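Local coordinates for protein threonine synthase (Brucella melitensis bv. 1, PDB 4F4F) that probably catalyses the last step of threonine biosynthesis, the pyridoxal-phosphate-dependent conversion of O-phospho-L-homoserine and water to L-threonine and phosphate, at residues M6-T11 with T65-G70; R12-V17 with A335-M340; D22-G27 with R126-V131; N225-A230 with S318-R323; P234-Y239 with G268-R273. All coordinates share one frame; numbering follows the deposited sequence.

Contact 1: residues M6-T11 with T65-G70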
# COMPACT_ATOMS: atom_id res chain seq x y z
N MET A 6 12.07 9.99 -17.38
CA MET A 6 10.88 10.26 -16.58
C MET A 6 11.15 11.34 -15.54
O MET A 6 12.13 11.30 -14.84
CB MET A 6 10.41 8.96 -15.91
CG MET A 6 9.16 9.10 -15.07
SD MET A 6 7.78 9.68 -16.06
CE MET A 6 7.53 8.16 -17.00
N LYS A 7 10.28 12.34 -15.47
CA LYS A 7 10.33 13.35 -14.42
C LYS A 7 9.09 13.21 -13.55
O LYS A 7 8.10 12.62 -13.98
CB LYS A 7 10.41 14.76 -15.03
N TYR A 8 9.17 13.78 -12.36
CA TYR A 8 8.15 13.68 -11.36
C TYR A 8 7.84 15.07 -10.85
O TYR A 8 8.74 15.83 -10.53
CB TYR A 8 8.63 12.77 -10.22
CG TYR A 8 8.62 11.32 -10.64
CD1 TYR A 8 7.48 10.54 -10.45
CD2 TYR A 8 9.74 10.72 -11.24
CE1 TYR A 8 7.44 9.20 -10.86
CE2 TYR A 8 9.70 9.40 -11.69
CZ TYR A 8 8.56 8.64 -11.48
OH TYR A 8 8.50 7.31 -11.88
N VAL A 9 6.56 15.39 -10.80
CA VAL A 9 6.07 16.71 -10.41
C VAL A 9 5.18 16.58 -9.15
O VAL A 9 4.60 15.51 -8.90
CB VAL A 9 5.29 17.41 -11.55
CG1 VAL A 9 6.20 17.53 -12.81
CG2 VAL A 9 3.98 16.68 -11.85
N SER A 10 5.08 17.66 -8.37
CA SER A 10 4.23 17.66 -7.19
C SER A 10 2.80 18.02 -7.50
O SER A 10 2.52 18.96 -8.29
CB SER A 10 4.77 18.66 -6.15
OG SER A 10 3.93 18.73 -5.03
N THR A 11 1.90 17.37 -6.81
CA THR A 11 0.52 17.80 -6.79
C THR A 11 0.26 19.27 -6.37
O THR A 11 -0.84 19.77 -6.63
CB THR A 11 -0.34 16.89 -5.89
OG1 THR A 11 0.20 16.89 -4.55
CG2 THR A 11 -0.42 15.42 -6.49
N THR A 65 9.78 -0.43 -15.77
CA THR A 65 11.03 0.15 -16.25
C THR A 65 10.90 1.62 -16.72
O THR A 65 11.74 2.44 -16.38
CB THR A 65 11.68 -0.74 -17.35
OG1 THR A 65 12.09 -1.96 -16.77
CG2 THR A 65 12.92 -0.12 -18.00
N PRO A 66 9.82 1.95 -17.47
CA PRO A 66 9.72 3.33 -17.96
C PRO A 66 9.67 4.34 -16.83
O PRO A 66 10.12 5.46 -17.00
CB PRO A 66 8.42 3.35 -18.77
CG PRO A 66 8.10 1.93 -19.06
CD PRO A 66 8.82 1.06 -18.06
N PHE A 67 9.09 3.96 -15.69
CA PHE A 67 9.04 4.84 -14.54
C PHE A 67 10.40 5.20 -13.92
O PHE A 67 10.51 6.24 -13.25
CB PHE A 67 8.13 4.27 -13.44
CG PHE A 67 6.67 4.27 -13.81
CD1 PHE A 67 5.94 5.44 -13.78
CD2 PHE A 67 6.03 3.10 -14.17
CE1 PHE A 67 4.60 5.46 -14.11
CE2 PHE A 67 4.68 3.09 -14.50
CZ PHE A 67 3.95 4.27 -14.46
N THR A 68 11.41 4.35 -14.13
CA THR A 68 12.74 4.54 -13.55
C THR A 68 13.68 5.44 -14.34
O THR A 68 14.78 5.74 -13.86
CB THR A 68 13.45 3.20 -13.30
OG1 THR A 68 13.77 2.58 -14.55
CG2 THR A 68 12.56 2.28 -12.48
N GLY A 69 13.24 5.87 -15.53
CA GLY A 69 13.90 6.94 -16.28
C GLY A 69 15.32 6.60 -16.68
O GLY A 69 16.18 7.49 -16.77
N GLY A 70 15.60 5.32 -16.86
CA GLY A 70 16.95 4.89 -17.17
C GLY A 70 17.97 4.97 -16.04
O GLY A 70 19.15 4.79 -16.28

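Contact 2: residues R12-V17 with A335-M340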
# COMPACT_ATOMS: atom_id res chain seq x y z
N ARG A 12 1.21 19.92 -5.70
CA ARG A 12 1.00 21.29 -5.25
C ARG A 12 1.78 22.31 -6.10
O ARG A 12 1.79 23.52 -5.81
CB ARG A 12 1.27 21.43 -3.73
CG ARG A 12 0.19 20.62 -2.98
CD ARG A 12 0.12 20.87 -1.47
NE ARG A 12 -0.58 19.74 -0.84
CZ ARG A 12 -0.81 19.63 0.46
NH1 ARG A 12 -0.38 20.58 1.29
NH2 ARG A 12 -1.44 18.55 0.93
N GLY A 13 2.41 21.81 -7.14
CA GLY A 13 2.95 22.63 -8.24
C GLY A 13 4.19 23.51 -8.03
O GLY A 13 4.53 24.26 -8.95
N GLU A 14 4.82 23.47 -6.86
CA GLU A 14 5.93 24.40 -6.59
C GLU A 14 7.10 23.72 -5.92
O GLU A 14 7.78 24.32 -5.10
CB GLU A 14 5.48 25.52 -5.65
CG GLU A 14 4.17 26.13 -6.07
CD GLU A 14 3.82 27.35 -5.27
OE1 GLU A 14 3.53 27.25 -4.07
OE2 GLU A 14 3.85 28.39 -5.91
N ALA A 15 7.32 22.46 -6.23
CA ALA A 15 8.42 21.71 -5.69
C ALA A 15 9.36 21.41 -6.86
O ALA A 15 8.95 21.41 -7.99
CB ALA A 15 7.91 20.41 -5.07
N PRO A 16 10.64 21.13 -6.57
CA PRO A 16 11.56 20.75 -7.65
C PRO A 16 11.01 19.58 -8.47
O PRO A 16 10.40 18.67 -7.90
CB PRO A 16 12.83 20.33 -6.92
CG PRO A 16 12.73 20.92 -5.56
CD PRO A 16 11.31 21.34 -5.29
N VAL A 17 11.18 19.63 -9.79
CA VAL A 17 10.84 18.52 -10.67
C VAL A 17 11.98 17.51 -10.53
O VAL A 17 13.14 17.88 -10.67
CB VAL A 17 10.70 18.98 -12.13
CG1 VAL A 17 10.45 17.80 -13.08
CG2 VAL A 17 9.57 19.99 -12.27
N ALA A 335 -5.72 24.72 -7.52
CA ALA A 335 -6.98 24.13 -7.01
C ALA A 335 -6.70 23.14 -5.90
O ALA A 335 -7.40 23.12 -4.88
CB ALA A 335 -7.82 23.48 -8.10
N VAL A 336 -5.68 22.31 -6.09
CA VAL A 336 -5.36 21.29 -5.08
C VAL A 336 -4.90 21.95 -3.78
O VAL A 336 -5.31 21.53 -2.68
CB VAL A 336 -4.28 20.32 -5.59
CG1 VAL A 336 -3.71 19.47 -4.46
CG2 VAL A 336 -4.88 19.44 -6.68
N ARG A 337 -4.06 22.98 -3.90
CA ARG A 337 -3.58 23.69 -2.72
C ARG A 337 -4.78 24.20 -1.93
O ARG A 337 -4.82 24.12 -0.71
CB ARG A 337 -2.64 24.87 -3.11
CG ARG A 337 -1.19 24.48 -3.45
CD ARG A 337 -0.20 25.68 -3.47
NE ARG A 337 -0.61 26.72 -4.42
CZ ARG A 337 -0.28 26.78 -5.71
NH1 ARG A 337 0.48 25.86 -6.27
NH2 ARG A 337 -0.74 27.77 -6.46
N GLY A 338 -5.76 24.75 -2.66
CA GLY A 338 -6.92 25.34 -2.04
C GLY A 338 -7.70 24.31 -1.24
O GLY A 338 -8.11 24.58 -0.13
N LEU A 339 -7.93 23.16 -1.83
CA LEU A 339 -8.71 22.11 -1.17
C LEU A 339 -7.99 21.60 0.07
O LEU A 339 -8.62 21.44 1.11
CB LEU A 339 -8.97 20.95 -2.13
CG LEU A 339 -9.85 21.24 -3.36
CD1 LEU A 339 -9.93 19.93 -4.15
CD2 LEU A 339 -11.22 21.76 -2.95
N MET A 340 -6.68 21.39 -0.04
CA MET A 340 -5.88 20.87 1.08
C MET A 340 -5.74 21.88 2.23
O MET A 340 -5.76 21.51 3.42
CB MET A 340 -4.49 20.41 0.59
CG MET A 340 -4.51 19.30 -0.45
SD MET A 340 -5.36 17.82 0.14
CE MET A 340 -6.86 17.89 -0.70

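Contact 3: residues D22-G27 with R126-V131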
# COMPACT_ATOMS: atom_id res chain seq x y z
N ASP A 22 15.64 10.47 -7.09
CA ASP A 22 15.36 11.53 -6.14
C ASP A 22 13.94 11.47 -5.64
O ASP A 22 13.71 11.65 -4.46
CB ASP A 22 15.65 12.90 -6.78
CG ASP A 22 17.11 13.19 -6.84
OD1 ASP A 22 17.82 12.70 -5.97
OD2 ASP A 22 17.57 13.88 -7.78
N ALA A 23 12.97 11.23 -6.54
CA ALA A 23 11.59 11.12 -6.10
C ALA A 23 11.47 10.00 -5.07
O ALA A 23 10.71 10.13 -4.11
CB ALA A 23 10.64 10.89 -7.26
N LEU A 24 12.22 8.91 -5.27
CA LEU A 24 12.21 7.78 -4.35
C LEU A 24 12.72 8.19 -2.96
O LEU A 24 12.20 7.74 -1.97
CB LEU A 24 13.04 6.61 -4.91
CG LEU A 24 13.09 5.32 -4.08
CD1 LEU A 24 13.41 4.10 -4.92
CD2 LEU A 24 14.11 5.45 -2.95
N LEU A 25 13.75 9.02 -2.90
CA LEU A 25 14.36 9.41 -1.63
C LEU A 25 13.70 10.64 -1.02
O LEU A 25 13.64 10.78 0.20
CB LEU A 25 15.83 9.73 -1.85
CG LEU A 25 16.72 8.55 -2.24
CD1 LEU A 25 18.11 9.05 -2.56
CD2 LEU A 25 16.75 7.51 -1.12
N ALA A 26 13.25 11.55 -1.88
CA ALA A 26 12.56 12.75 -1.41
C ALA A 26 11.32 12.37 -0.57
O ALA A 26 11.09 12.97 0.47
CB ALA A 26 12.20 13.65 -2.57
N GLY A 27 10.54 11.38 -1.02
CA GLY A 27 9.25 11.07 -0.38
C GLY A 27 8.21 12.17 -0.65
O GLY A 27 7.83 12.40 -1.81
N ARG A 126 14.57 -2.71 -2.01
CA ARG A 126 15.68 -3.04 -2.91
C ARG A 126 16.04 -1.90 -3.84
O ARG A 126 17.21 -1.65 -4.08
CB ARG A 126 15.39 -4.34 -3.69
CG ARG A 126 15.35 -5.55 -2.79
CD ARG A 126 14.95 -6.86 -3.46
NE ARG A 126 15.18 -8.02 -2.58
CZ ARG A 126 14.32 -8.42 -1.63
NH1 ARG A 126 13.18 -7.75 -1.40
NH2 ARG A 126 14.59 -9.47 -0.90
N MET A 127 15.04 -1.19 -4.35
CA MET A 127 15.29 -0.02 -5.19
C MET A 127 16.03 1.03 -4.37
O MET A 127 16.99 1.62 -4.83
CB MET A 127 13.98 0.56 -5.74
CG MET A 127 13.30 -0.37 -6.73
SD MET A 127 12.00 0.41 -7.66
CE MET A 127 10.79 0.87 -6.39
N MET A 128 15.56 1.25 -3.13
CA MET A 128 16.17 2.23 -2.26
C MET A 128 17.61 1.82 -1.94
O MET A 128 18.49 2.66 -1.93
CB MET A 128 15.37 2.41 -0.98
CG MET A 128 15.94 3.50 -0.07
SD MET A 128 14.97 3.79 1.44
CE MET A 128 13.32 4.03 0.79
N ASP A 129 17.85 0.53 -1.69
CA ASP A 129 19.21 0.05 -1.38
C ASP A 129 20.18 0.36 -2.54
O ASP A 129 21.32 0.77 -2.33
CB ASP A 129 19.15 -1.45 -1.13
CG ASP A 129 20.10 -1.93 -0.06
OD1 ASP A 129 20.26 -1.26 0.98
OD2 ASP A 129 20.62 -3.04 -0.23
N TYR A 130 19.67 0.22 -3.75
CA TYR A 130 20.43 0.44 -4.96
C TYR A 130 20.72 1.94 -5.13
O TYR A 130 21.87 2.33 -5.40
CB TYR A 130 19.73 -0.13 -6.21
CG TYR A 130 20.50 0.17 -7.45
CD1 TYR A 130 20.25 1.35 -8.15
CD2 TYR A 130 21.52 -0.67 -7.89
CE1 TYR A 130 20.98 1.66 -9.29
CE2 TYR A 130 22.26 -0.35 -9.03
CZ TYR A 130 21.98 0.82 -9.71
OH TYR A 130 22.70 1.19 -10.84
N VAL A 131 19.69 2.77 -4.98
CA VAL A 131 19.88 4.22 -5.11
C VAL A 131 20.87 4.78 -4.08
O VAL A 131 21.75 5.61 -4.42
CB VAL A 131 18.53 4.97 -5.04
CG1 VAL A 131 18.76 6.46 -4.87
CG2 VAL A 131 17.67 4.60 -6.25

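Contact 4: residues N225-A230 with S318-R323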
# COMPACT_ATOMS: atom_id res chain seq x y z
N ASN A 225 6.04 5.25 4.87
CA ASN A 225 4.67 5.61 4.68
C ASN A 225 4.12 5.54 3.31
O ASN A 225 4.82 5.50 2.28
CB ASN A 225 4.42 6.99 5.23
CG ASN A 225 5.33 7.99 4.66
OD1 ASN A 225 5.48 8.06 3.43
ND2 ASN A 225 5.97 8.78 5.52
N SER A 226 2.81 5.67 3.36
CA SER A 226 1.94 5.28 2.35
C SER A 226 2.04 6.23 1.17
O SER A 226 1.57 5.88 0.10
CB SER A 226 0.50 5.24 2.94
OG SER A 226 0.18 6.48 3.59
N ILE A 227 2.69 7.39 1.34
CA ILE A 227 2.72 8.43 0.29
C ILE A 227 3.95 8.51 -0.64
O ILE A 227 3.94 9.28 -1.61
CB ILE A 227 2.37 9.85 0.86
CG1 ILE A 227 3.40 10.37 1.88
CG2 ILE A 227 0.96 9.85 1.46
CD1 ILE A 227 4.72 10.82 1.27
N ASN A 228 4.99 7.71 -0.40
CA ASN A 228 6.11 7.69 -1.32
C ASN A 228 5.61 7.08 -2.63
O ASN A 228 4.85 6.12 -2.61
CB ASN A 228 7.26 6.85 -0.77
CG ASN A 228 8.57 7.07 -1.53
OD1 ASN A 228 8.68 6.85 -2.77
ND2 ASN A 228 9.57 7.52 -0.82
N TRP A 229 6.00 7.67 -3.75
CA TRP A 229 5.68 7.15 -5.07
C TRP A 229 6.04 5.66 -5.20
O TRP A 229 5.34 4.94 -5.86
CB TRP A 229 6.33 8.01 -6.15
CG TRP A 229 6.19 7.41 -7.52
CD1 TRP A 229 7.20 6.87 -8.32
CD2 TRP A 229 4.93 7.19 -8.26
NE1 TRP A 229 6.67 6.35 -9.47
CE2 TRP A 229 5.31 6.54 -9.51
CE3 TRP A 229 3.59 7.47 -8.02
CZ2 TRP A 229 4.38 6.18 -10.45
CZ3 TRP A 229 2.66 7.12 -8.99
CH2 TRP A 229 3.04 6.48 -10.16
N ALA A 230 7.07 5.14 -4.50
CA ALA A 230 7.48 3.71 -4.67
C ALA A 230 6.65 2.74 -3.83
O ALA A 230 6.73 1.51 -4.03
CB ALA A 230 8.97 3.54 -4.42
N SER A 318 -7.67 9.98 3.60
CA SER A 318 -7.04 9.03 2.72
C SER A 318 -5.79 9.68 2.09
O SER A 318 -5.91 10.55 1.23
CB SER A 318 -8.04 8.61 1.67
OG SER A 318 -7.55 7.58 0.87
N SER A 319 -4.62 9.24 2.50
CA SER A 319 -3.38 9.98 2.24
C SER A 319 -3.07 10.19 0.74
O SER A 319 -2.54 11.22 0.36
CB SER A 319 -2.21 9.31 2.95
OG SER A 319 -1.84 8.11 2.26
N ASN A 320 -3.42 9.24 -0.12
CA ASN A 320 -3.13 9.39 -1.54
C ASN A 320 -4.27 9.90 -2.39
O ASN A 320 -4.13 10.04 -3.60
CB ASN A 320 -2.65 8.06 -2.09
CG ASN A 320 -1.30 7.68 -1.54
OD1 ASN A 320 -0.34 8.36 -1.81
ND2 ASN A 320 -1.24 6.63 -0.74
N PHE A 321 -5.41 10.20 -1.76
CA PHE A 321 -6.55 10.76 -2.53
C PHE A 321 -6.15 12.04 -3.28
O PHE A 321 -6.62 12.30 -4.39
CB PHE A 321 -7.72 11.03 -1.59
CG PHE A 321 -9.00 11.41 -2.29
CD1 PHE A 321 -9.57 10.59 -3.24
CD2 PHE A 321 -9.64 12.59 -1.96
CE1 PHE A 321 -10.76 10.94 -3.86
CE2 PHE A 321 -10.81 12.96 -2.59
CZ PHE A 321 -11.38 12.13 -3.54
N GLU A 322 -5.24 12.81 -2.68
CA GLU A 322 -4.68 14.01 -3.29
C GLU A 322 -4.10 13.76 -4.67
O GLU A 322 -4.19 14.65 -5.52
CB GLU A 322 -3.61 14.66 -2.37
CG GLU A 322 -2.91 15.88 -2.96
CD GLU A 322 -1.95 16.57 -2.00
OE1 GLU A 322 -1.98 16.28 -0.79
OE2 GLU A 322 -1.21 17.43 -2.48
N ARG A 323 -3.53 12.58 -4.92
CA ARG A 323 -3.01 12.28 -6.24
C ARG A 323 -4.16 12.25 -7.24
O ARG A 323 -4.06 12.84 -8.35
CB ARG A 323 -2.19 10.99 -6.26
CG ARG A 323 -0.80 11.14 -5.71
CD ARG A 323 -0.06 9.80 -5.67
NE ARG A 323 1.39 9.98 -5.61
CZ ARG A 323 2.14 9.83 -4.52
NH1 ARG A 323 1.63 9.47 -3.35
NH2 ARG A 323 3.44 10.04 -4.58

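Contact 5: residues P234-Y239 with G268-R273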
# COMPACT_ATOMS: atom_id res chain seq x y z
N PRO A 234 4.86 -0.04 -7.62
CA PRO A 234 4.90 -1.48 -7.88
C PRO A 234 3.53 -2.15 -7.99
O PRO A 234 3.38 -3.26 -8.53
CB PRO A 234 5.68 -2.05 -6.70
CG PRO A 234 6.45 -0.90 -6.13
CD PRO A 234 5.56 0.29 -6.36
N GLN A 235 2.53 -1.50 -7.40
CA GLN A 235 1.20 -2.06 -7.36
C GLN A 235 0.50 -2.01 -8.72
O GLN A 235 -0.44 -2.79 -8.95
CB GLN A 235 0.42 -1.33 -6.30
CG GLN A 235 0.99 -1.56 -4.92
CD GLN A 235 0.04 -1.14 -3.83
OE1 GLN A 235 0.26 -0.13 -3.18
NE2 GLN A 235 -1.11 -1.92 -3.66
N VAL A 236 1.02 -1.19 -9.62
CA VAL A 236 0.51 -1.13 -11.00
C VAL A 236 0.57 -2.52 -11.67
O VAL A 236 -0.33 -2.90 -12.42
CB VAL A 236 1.31 -0.11 -11.82
CG1 VAL A 236 0.82 -0.09 -13.28
CG2 VAL A 236 1.20 1.28 -11.21
N VAL A 237 1.58 -3.30 -11.31
CA VAL A 237 1.88 -4.53 -11.99
C VAL A 237 0.71 -5.52 -11.93
O VAL A 237 0.35 -6.12 -12.94
CB VAL A 237 3.18 -5.17 -11.47
CG1 VAL A 237 3.44 -6.48 -12.20
CG2 VAL A 237 4.39 -4.22 -11.69
N TYR A 238 0.16 -5.74 -10.74
CA TYR A 238 -0.81 -6.83 -10.62
C TYR A 238 -2.15 -6.52 -11.31
O TYR A 238 -2.91 -7.43 -11.62
CB TYR A 238 -0.96 -7.33 -9.21
CG TYR A 238 -1.25 -6.29 -8.18
CD1 TYR A 238 -2.48 -5.68 -8.11
CD2 TYR A 238 -0.33 -6.02 -7.19
CE1 TYR A 238 -2.74 -4.73 -7.13
CE2 TYR A 238 -0.60 -5.09 -6.20
CZ TYR A 238 -1.80 -4.45 -6.19
OH TYR A 238 -2.05 -3.53 -5.17
N TYR A 239 -2.39 -5.25 -11.58
CA TYR A 239 -3.54 -4.90 -12.44
C TYR A 239 -3.31 -5.42 -13.86
O TYR A 239 -4.18 -6.07 -14.42
CB TYR A 239 -3.80 -3.41 -12.46
CG TYR A 239 -4.30 -2.93 -11.15
CD1 TYR A 239 -5.65 -2.94 -10.86
CD2 TYR A 239 -3.43 -2.44 -10.19
CE1 TYR A 239 -6.12 -2.48 -9.65
CE2 TYR A 239 -3.88 -2.02 -8.95
CZ TYR A 239 -5.24 -2.03 -8.71
OH TYR A 239 -5.71 -1.56 -7.54
N GLY A 268 -4.15 1.22 -9.82
CA GLY A 268 -5.08 0.74 -10.85
C GLY A 268 -5.44 1.85 -11.81
O GLY A 268 -5.49 1.64 -13.03
N TYR A 269 -5.65 3.04 -11.28
CA TYR A 269 -5.85 4.23 -12.11
C TYR A 269 -4.65 4.45 -13.04
O TYR A 269 -4.82 4.77 -14.24
CB TYR A 269 -6.18 5.44 -11.25
CG TYR A 269 -6.24 6.74 -12.00
CD1 TYR A 269 -7.40 7.14 -12.65
CD2 TYR A 269 -5.16 7.57 -12.05
CE1 TYR A 269 -7.45 8.32 -13.36
CE2 TYR A 269 -5.21 8.78 -12.74
CZ TYR A 269 -6.36 9.14 -13.38
OH TYR A 269 -6.36 10.31 -14.11
N VAL A 270 -3.45 4.27 -12.51
CA VAL A 270 -2.25 4.47 -13.27
C VAL A 270 -2.21 3.45 -14.40
O VAL A 270 -1.90 3.78 -15.55
CB VAL A 270 -0.96 4.38 -12.40
CG1 VAL A 270 0.31 4.40 -13.32
CG2 VAL A 270 -0.91 5.54 -11.43
N ALA A 271 -2.51 2.19 -14.09
CA ALA A 271 -2.58 1.17 -15.12
C ALA A 271 -3.51 1.56 -16.26
O ALA A 271 -3.17 1.43 -17.43
CB ALA A 271 -2.98 -0.16 -14.53
N LYS A 272 -4.69 2.02 -15.90
CA LYS A 272 -5.64 2.52 -16.87
C LYS A 272 -5.05 3.68 -17.68
O LYS A 272 -5.18 3.70 -18.91
CB LYS A 272 -6.92 2.97 -16.16
CG LYS A 272 -8.05 3.42 -17.08
CD LYS A 272 -9.33 3.75 -16.31
CE LYS A 272 -10.52 3.93 -17.26
NZ LYS A 272 -11.65 4.72 -16.65
N ARG A 273 -4.45 4.66 -17.02
CA ARG A 273 -3.79 5.75 -17.75
C ARG A 273 -2.72 5.25 -18.73
O ARG A 273 -2.51 5.87 -19.78
CB ARG A 273 -3.19 6.76 -16.77
CG ARG A 273 -4.21 7.62 -16.03
CD ARG A 273 -4.95 8.57 -16.96
NE ARG A 273 -4.05 9.51 -17.63
CZ ARG A 273 -3.64 10.67 -17.13
NH1 ARG A 273 -4.09 11.12 -15.97
NH2 ARG A 273 -2.80 11.42 -17.82

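Contact 1: residues M6-T11 with T65-G70
The polar part of this contact is a single bond between side chain and backbone. Y8 OH donates to F67 O over 2.7 Å, reaching the carbonyl in its own plane on a lone pair, with a C=O...O angle of 123°; the acceptor in turn lies in the plane of the phenol ring, beyond its edge. Y8 gets there with CG anti to its carbonyl carbon (chi1 -74°). The two aromatic side chains cross at about a right angle, and the hydroxyl makes the approach to the other side chain: Y8 OH comes nearest to F67 CB, at 3.4 Å, with the edge of the F67 ring beside it.

The van der Waals part belongs to M6, whose carbons lie along the carbonyl oxygens of P66 and F67. Its CG is anti to the backbone N (chi1 -179°), and two further bends fold the chain, with M6 CG 3.6 Å from F67 O and M6 CE 3.7 Å from P66 O. Beside it the backbones come close, M6 N lying 3.7 Å from G69 CA, where G69 has positive phi and no side chain to intervene.

Within 65-70, T65 O accepts from both T68 N (3.0 Å) and T68 OG1 (2.7 Å), which pins the turn that presents F67 O. The contact belongs to the N-terminal region of threonine synthases: strand 8-10 pairs antiparallel with 35-37, whose P37 also touches M6, Y8 and F67, while the Y8 ring meets W229.

Chemically, a buried phenol spends its proton on a carbonyl that is itself fixed by a braced turn, so the rotation of Y8 OH is defined.

Contact 2: residues R12-V17 with A335-M340
R12 and R337 form the dense part of this surface contact, which ties the N-terminal region, through the loop after strand 8-10, to helix 333-346. R337 puts CG anti to its carbonyl carbon and bends at chi3, so that R337 NH1 donates to the backbone R12 O at 2.7 Å. The oxygen lies in the guanidinium plane, at its edge, but the N-H...O angle is 144° and the donor stands 38° above the carbonyl plane, a short bond well away from a lone pair. Nearer the backbones, the aliphatic stems cross obliquely, R12 CB to R337 CG at 3.9 Å.

The R12 chain runs extended from CG to NE past the helix. R12 CG brushes V336 CG1 at 4.3 Å, and one face of the guanidinium rests on M340, whose CG is 3.4 Å from R12 NH2. The charged end is oriented by a salt bridge from R12 NE to E322, on the preceding helix 321-328; M340 also touches E322.

The outer side is looser. E14 is exposed, and its carboxylate stacks over a face of the R337 guanidinium with the planes 26° apart. E14 OE1 is 4.0 Å from R337 NH1 and well out of the guanidinium plane, so only the charges attract and no N-H points at it.

The two arginines therefore play different parts: R337 ties the loop backbone to the helix, whereas R12 is guided by E322 and backed by the CB and CG methylenes of M340. The nearby E14 probably eases the charge of R337 without fixing its orientation.

Contact 3: residues D22-G27 with R126-V131
Helix 20-26 of the N-terminal region packs across helix 117-134, which begins at K117 of the cofactor pocket and belongs to the PLP-enzyme domain. The axes of the segments 22-26 and 126-131 approach to 10.3 Å with a signed crossing angle of -107°, so the two helices lie nearly crosswise and only a short length of each takes part.

All side-chain contacts between segments 22-27 and 126-131 are apolar. L24 carries most of the contact. Its CG is anti to the backbone N (chi1 -178°), which sends the fork straight across to M127, M128 and V131, residues on one side of the second helix. L24 CD1 meets M127 CB at 3.7 Å and lies 4.0 Å from the backbone M128 N, with V131 CG2 at the longer distance of 4.5 Å. The other branch, L24 CD2, sits against M128 CB at 3.8 Å. L25, one residue on, has its CG beside the backbone N instead; it meets V131 tip to tip, L25 CD1 to V131 CG1 at 3.5 Å, while L25 CD2 stays 4.2 Å from M128 CG.

Polar groups engage other partners round the margin. D22 forms a salt bridge with R135, the D129 carboxylate accepts from the backbone N of D161 and N162, and L24 O accepts from N228 ND2.

Between these segments the packing is apolar, so it depends on shape and burial; polar ties of helix 20-26 include L24 O with N228 and D22 with R135, the latter near the end of helix 117-134.

Contact 4: residues N225-A230 with S318-R323
R323 lays the end of its guanidinium against the carbonyl of I227, gripping one oxygen with two nitrogens: R323 NH1 to I227 O is 2.9 Å and R323 NH2 to I227 O is 3.1 Å. The oxygen lies in the guanidinium plane, while both donors stand above the carbonyl plane. At the end of its long extended chain the guanidinium is held further by a weak bond from R323 NH1 to N320 OD1 (2.7 Å) and by R323 NH2 donating to Y35 O. The W229 ring comes obliquely alongside, planes 43° apart, with R323 NE at its edge.

N320 does a similar task one carbonyl earlier. Its CG is anti to the carbonyl carbon, and N320 ND2 donates to S226 O at 3.0 Å along an almost straight 168° bond, although from above the carbonyl plane; the same nitrogen also reaches N261 O. S226 OG and S319 OG share a hydrogen bond of 2.9 Å, and I227 CG2 packs on S319 OG at 3.4 Å. N228 is the N-cap of the short, weakly bonded helix that follows, N228 OD1 accepting from A230 N at 2.9 Å.

The bonds link two type I turns beside the cofactor: the S226 side chain is about 5 Å from the bound PLP between nearest atoms, and N261, which binds PLP, accepts from S319 N. S319 and N320 thus form a second shell. The turns lead into helices 229-232 and 321-328; strand 35-37 lies against W229 and R323, Y8 of strand 8-10 meets the indole, and helix 117-134 touches A230.

Contact 5: residues P234-Y239 with G268-R273
Y239 has CG anti to its carbonyl carbon (chi1 -68°), which turns the face of its ring onto the backbone of the neighbouring helix. G268 CA lies 3.4 Å from the centroid of the Y239 ring and only 6° off its normal, a CH-pi contact of nearly ideal placement; G268 N is also over this face, 3.4 Å from Y239 CE2. Without a side chain on G268, the ring can lie flat on the helix. One turn along, Y239 CB touches A271 CB at 3.9 Å.

V236 has CG1 anti to the backbone N (chi1 177°), so its two methyls divide: V236 CG1 goes to A271 CB at 4.0 Å and V236 CG2 to V270 CG1 at 3.9 Å, the valines crossing at about a right angle. Helices 236-245 and 263-274 flank strand 253-258 in chain order, and 263-274 is the helix of a beta-alpha-beta crossover to the adjacent parallel strand 278-285, within the fold-type II architecture of PLP enzymes to which threonine synthases belong. The helix 263-274 starts just after the PLP-binding residues G260, N261 and F262.

The phenol end of Y239 is tied to this start: OH is hydrogen-bonded to the backbone O of D264, itself a PLP-binding residue, while F255 of the intervening strand meets the ring edge-to-face. V236 and A271 are the pair with the nearest CA atoms, 5.6 Å apart.

Overall arrangement
Contact 1 is internal to the N-terminal region; contacts 2 and 3 join that region to helix 333-346 and helix 117-134. Contacts 4 and 5 lie wholly in the PLP-enzyme range, and contact 4 is the meeting place. T11 and R12, from contacts 1 and 2, converge on E322 OE2; contact 3 reaches it through N228; W229 touches Y8, F67 and V270. These bonds and packing bind the N-terminal strand and helix into the domain holding the cofactor. The centre of contact 4 lies about 14 to 16 Å from the centres of the other four, whereas those of contacts 2 and 5 are about 24 Å apart. Along the chain, contacts 1 and 3 close before 4 opens, while contact 2 spans 3, 4 and 5.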